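PDB 6UM4: malate dehydrogenase from Naegleria fowleri, which probably catalyses the reversible NAD(P)-dependent oxidation of malate to oxaloacetate. Local coordinates for residues A258-K263 / N300-E305; A262-N267 / T291-Q296. All coordinates share one frame; numbering follows the deposited sequence.

Contact 1 (A258-K263 / N300-E305); sequences AQVAAK and NVINDE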
loop_
_atom_site.group_PDB
_atom_site.type_symbol
_atom_site.label_atom_id
_atom_site.label_comp_id
_atom_site.label_asym_id
_atom_site.label_seq_id
_atom_site.Cartn_x
_atom_site.Cartn_y
_atom_site.Cartn_z
ATOM N N ALA A 258 14.762 -1.274 12.474
ATOM C CA ALA A 258 14.150 -0.060 13.010
ATOM C C ALA A 258 14.538 0.149 14.463
ATOM O O ALA A 258 14.693 1.297 14.893
ATOM C CB ALA A 258 12.628 -0.077 12.855
ATOM N N GLN A 259 14.695 -0.931 15.232
ATOM C CA GLN A 259 15.138 -0.766 16.618
ATOM C C GLN A 259 16.529 -0.151 16.671
ATOM O O GLN A 259 16.775 0.775 17.451
ATOM C CB GLN A 259 15.102 -2.101 17.367
ATOM C CG GLN A 259 13.679 -2.627 17.650
ATOM C CD GLN A 259 12.856 -1.679 18.549
ATOM O OE1 GLN A 259 13.324 -1.226 19.589
ATOM N NE2 GLN A 259 11.630 -1.381 18.134
ATOM N N VAL A 260 17.448 -0.636 15.831
ATOM C CA VAL A 260 18.791 -0.061 15.783
ATOM C C VAL A 260 18.729 1.420 15.444
ATOM O O VAL A 260 19.338 2.258 16.119
ATOM C CB VAL A 260 19.658 -0.806 14.761
ATOM C CG1 VAL A 260 20.967 -0.058 14.566
ATOM C CG2 VAL A 260 19.891 -2.247 15.200
ATOM N N ALA A 261 18.024 1.757 14.362
ATOM C CA ALA A 261 17.966 3.136 13.899
ATOM C C ALA A 261 17.359 4.060 14.948
ATOM O O ALA A 261 17.823 5.192 15.132
ATOM C CB ALA A 261 17.176 3.206 12.594
ATOM N N ALA A 262 16.305 3.610 15.630
ATOM C CA ALA A 262 15.711 4.439 16.672
ATOM C C ALA A 262 16.662 4.618 17.858
ATOM O O ALA A 262 16.826 5.734 18.362
ATOM C CB ALA A 262 14.378 3.838 17.119
ATOM N N LYS A 263 17.309 3.536 18.308
ATOM C CA LYS A 263 18.186 3.621 19.476
ATOM C C LYS A 263 19.439 4.441 19.180
ATOM O O LYS A 263 19.850 5.278 19.988
ATOM C CB LYS A 263 18.566 2.216 19.950
ATOM C CG LYS A 263 19.425 2.223 21.208
ATOM C CD LYS A 263 18.629 2.518 22.462
ATOM C CE LYS A 263 19.571 2.592 23.665
ATOM N NZ LYS A 263 18.885 3.024 24.906
ATOM N N ASN A 300 29.264 2.474 21.216
ATOM C CA ASN A 300 27.996 2.315 20.514
ATOM C C ASN A 300 27.214 1.201 21.185
ATOM O O ASN A 300 27.748 0.110 21.410
ATOM C CB ASN A 300 28.228 2.025 19.030
ATOM C CG ASN A 300 26.953 2.107 18.217
ATOM O OD1 ASN A 300 26.050 1.276 18.367
ATOM N ND2 ASN A 300 26.831 3.169 17.426
ATOM N N VAL A 301 25.933 1.467 21.446
ATOM C CA VAL A 301 25.106 0.559 22.236
ATOM C C VAL A 301 24.932 -0.827 21.605
ATOM O O VAL A 301 24.654 -1.789 22.327
ATOM C CB VAL A 301 23.734 1.218 22.501
ATOM C CG1 VAL A 301 22.916 1.282 21.216
ATOM C CG2 VAL A 301 22.978 0.466 23.593
ATOM N N ILE A 302 25.092 -0.973 20.287
ATOM C CA ILE A 302 24.891 -2.299 19.704
ATOM C C ILE A 302 26.030 -3.261 20.029
ATOM O O ILE A 302 25.930 -4.455 19.714
ATOM C CB ILE A 302 24.673 -2.257 18.176
ATOM C CG1 ILE A 302 25.942 -1.838 17.428
ATOM C CG2 ILE A 302 23.493 -1.345 17.796
ATOM C CD1 ILE A 302 25.885 -2.115 15.929
ATOM N N ASN A 303 27.100 -2.787 20.660
ATOM C CA ASN A 303 28.118 -3.689 21.197
ATOM C C ASN A 303 27.737 -4.225 22.567
ATOM O O ASN A 303 28.320 -5.214 23.026
ATOM C CB ASN A 303 29.460 -2.964 21.338
ATOM C CG ASN A 303 30.006 -2.439 20.021
ATOM O OD1 ASN A 303 29.899 -3.085 18.989
ATOM N ND2 ASN A 303 30.582 -1.246 20.058
ATOM N N ASP A 304 26.803 -3.563 23.240
ATOM C CA ASP A 304 26.468 -3.841 24.633
ATOM C C ASP A 304 25.572 -5.071 24.700
ATOM O O ASP A 304 24.373 -4.995 24.393
ATOM C CB ASP A 304 25.807 -2.617 25.260
ATOM C CG ASP A 304 25.513 -2.796 26.734
ATOM O OD1 ASP A 304 25.669 -3.922 27.253
ATOM O OD2 ASP A 304 25.160 -1.796 27.391
ATOM N N GLU A 305 26.147 -6.201 25.138
ATOM C CA GLU A 305 25.412 -7.460 25.163
ATOM C C GLU A 305 24.253 -7.438 26.151
ATOM O O GLU A 305 23.297 -8.203 25.983
ATOM C CB GLU A 305 26.367 -8.614 25.502
ATOM C CG GLU A 305 25.760 -10.015 25.449
ATOM C CD GLU A 305 26.670 -11.049 26.107
ATOM O OE1 GLU A 305 27.872 -11.102 25.749
ATOM O OE2 GLU A 305 26.191 -11.782 27.004
#
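Val260 and Lys263, one turn apart on helix 250-264, meet Val301 and Ile302 of a short 3-10 segment that leads into helix 305-317, all within the alpha/beta C-terminal domain of the lactate/malate dehydrogenase family. Val260 makes the inner touch: its CG1 lies 4.3 Å from Ile302 CG2, one methyl of each beta-branched side chain meeting the other. Leu288 packs on both of these buried residues and Thr291 also touches Ile302, which makes the pair part of a wider apolar cluster. A turn later Lys263 supplies only the aliphatic part of its chain. With CG anti to the backbone N (chi1 -177°) and a bend at chi2 (76°), the chain crosses the Val301 side chain at about a right angle. Both methyls of Val301 are used. Val301 CG1 sits 3.6 Å from Lys263 CG. Further along the chain, Val301 CG2 is 4.0 Å from Lys263 CE. Trp307 of the following helix touches both Lys263 and Val301, adding an aromatic neighbour to this exposed side. On the loop side, Asp304 occupies the N-cap of that helix, its OD1 accepting from Gln306 N. The 3-10 turn itself is pinned at its start by an Asx turn, in which Ile302 N donates to a lone pair of Asn300 OD1, 3.1 Å away, along a nearly straight N-H...O line of 172°.

Contact 2 (A262-N267 / T291-Q296); sequences AKVGCN and TTIKGQ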
loop_
_atom_site.group_PDB
_atom_site.type_symbol
_atom_site.label_atom_id
_atom_site.label_comp_id
_atom_site.label_asym_id
_atom_site.label_seq_id
_atom_site.Cartn_x
_atom_site.Cartn_y
_atom_site.Cartn_z
ATOM N N ALA A 262 16.305 3.610 15.630
ATOM C CA ALA A 262 15.711 4.439 16.672
ATOM C C ALA A 262 16.662 4.618 17.858
ATOM O O ALA A 262 16.826 5.734 18.362
ATOM C CB ALA A 262 14.378 3.838 17.119
ATOM N N LYS A 263 17.309 3.536 18.308
ATOM C CA LYS A 263 18.186 3.621 19.476
ATOM C C LYS A 263 19.439 4.441 19.180
ATOM O O LYS A 263 19.850 5.278 19.988
ATOM C CB LYS A 263 18.566 2.216 19.950
ATOM C CG LYS A 263 19.425 2.223 21.208
ATOM C CD LYS A 263 18.629 2.518 22.462
ATOM C CE LYS A 263 19.571 2.592 23.665
ATOM N NZ LYS A 263 18.885 3.024 24.906
ATOM N N VAL A 264 20.081 4.184 18.042
ATOM C CA VAL A 264 21.337 4.833 17.692
ATOM C C VAL A 264 21.117 6.207 17.072
ATOM O O VAL A 264 21.996 7.072 17.143
ATOM C CB VAL A 264 22.121 3.903 16.748
ATOM C CG1 VAL A 264 23.275 4.625 16.073
ATOM C CG2 VAL A 264 22.614 2.703 17.519
ATOM N N GLY A 265 19.963 6.437 16.444
ATOM C CA GLY A 265 19.719 7.702 15.783
ATOM C C GLY A 265 20.346 7.837 14.410
ATOM O O GLY A 265 20.685 8.951 14.003
ATOM N N CYS A 266 20.485 6.737 13.669
ATOM C CA CYS A 266 21.105 6.740 12.351
ATOM C C CYS A 266 20.039 6.545 11.279
ATOM O O CYS A 266 18.853 6.381 11.578
ATOM C CB CYS A 266 22.186 5.662 12.253
ATOM S SG CYS A 266 21.607 3.935 12.438
ATOM N N ASN A 267 20.463 6.625 10.020
ATOM C CA ASN A 267 19.573 6.283 8.921
ATOM C C ASN A 267 19.572 4.774 8.716
ATOM O O ASN A 267 20.509 4.070 9.104
ATOM C CB ASN A 267 19.993 6.985 7.633
ATOM N N THR A 291 26.976 -6.478 12.917
ATOM C CA THR A 291 26.349 -5.282 12.381
ATOM C C THR A 291 27.300 -4.092 12.418
ATOM O O THR A 291 28.080 -3.926 13.363
ATOM C CB THR A 291 25.069 -4.992 13.160
ATOM O OG1 THR A 291 24.246 -6.171 13.146
ATOM C CG2 THR A 291 24.287 -3.834 12.522
ATOM N N THR A 292 27.243 -3.261 11.374
ATOM C CA THR A 292 28.018 -2.028 11.353
ATOM C C THR A 292 27.095 -0.842 11.109
ATOM O O THR A 292 25.999 -0.972 10.565
ATOM C CB THR A 292 29.130 -2.054 10.294
ATOM O OG1 THR A 292 28.548 -2.187 8.992
ATOM C CG2 THR A 292 30.094 -3.194 10.549
ATOM N N ILE A 293 27.556 0.322 11.544
ATOM C CA ILE A 293 26.832 1.572 11.397
ATOM C C ILE A 293 27.804 2.562 10.785
ATOM O O ILE A 293 28.878 2.801 11.351
ATOM C CB ILE A 293 26.299 2.083 12.742
ATOM C CG1 ILE A 293 25.371 1.047 13.365
ATOM C CG2 ILE A 293 25.607 3.454 12.578
ATOM C CD1 ILE A 293 25.021 1.354 14.804
ATOM N N LYS A 294 27.449 3.116 9.625
ATOM C CA LYS A 294 28.342 4.044 8.941
ATOM C C LYS A 294 28.769 5.178 9.872
ATOM O O LYS A 294 27.935 5.835 10.497
ATOM C CB LYS A 294 27.662 4.610 7.694
ATOM N N GLY A 295 30.084 5.359 10.008
ATOM C CA GLY A 295 30.652 6.455 10.763
ATOM C C GLY A 295 30.842 6.230 12.250
ATOM O O GLY A 295 31.676 6.914 12.857
ATOM N N GLN A 296 30.144 5.274 12.852
ATOM C CA GLN A 296 30.194 5.069 14.298
ATOM C C GLN A 296 31.196 3.945 14.561
ATOM O O GLN A 296 30.905 2.769 14.323
ATOM C CB GLN A 296 28.807 4.759 14.856
#
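Ile293, on the short edge strand 292-293, divides its two branches between Val264, the last residue of helix 250-264, and Cys266, just beyond it. Its CG1 branch stands anti to its own carbonyl carbon (chi1 -59°) and reaches tip to tip toward Val264. The terminal CD1 of Ile293 sits against the fork of that valine, 3.9 Å from Val264 CG2 and equally far from Val264 CG1. The other branch serves the second partner: Ile293 CG2 lies 4.0 Å from Cys266 SG and 4.1 Å from Cys266 CB, so the thiol is used here as an apolar group. Between the two partners comes Gly265, whose positive phi of 80° takes the chain out of the helix; the CB atoms of both its neighbours point toward the strand. Ile271 packs on Cys266, and the Asn300 side chain lies against both Val264 and Ile293. Backbone hydrogen bonds join Thr292 to Ser272 and Lys294 to Asp270; on the other segment Asn267 N donates to Asp270 OD2. From Ile293 itself the chain reverses in a type II beta turn to Gln296, closed by a hydrogen bond of 3.2 Å from Gln296 N to Ile293 O, with Gly295 at its third position. What results is a helix end packed on an edge strand of the antiparallel sheet 285-287, 271-277 and 292-293, the link from helix to central strand passing beside that edge, in the C-terminal domain of the lactate/malate dehydrogenase family.

Overall arrangement
Both contacts use the C-terminal end of helix 250-264, share Ala262 and Lys263, and have centres about 7 Å apart. Each is partly buried and apolar across its segments, but the partners differ: contact 1 sets the helix flank against a 3-10 turn before helix 305-317, contact 2 sets the helix end against the edge of a small antiparallel sheet. Contact 1 runs from buried branched residues to an exposed lysine chain; contact 2 centres on one buried isoleucine. The hydrogen bonds do not join the paired segments: an Asx turn and a helix N-cap serve 300-305, strand pairing and a beta turn 291-296. The contacts meet where Ile302 CD1 lies 3.7 Å from Ile293 CD1.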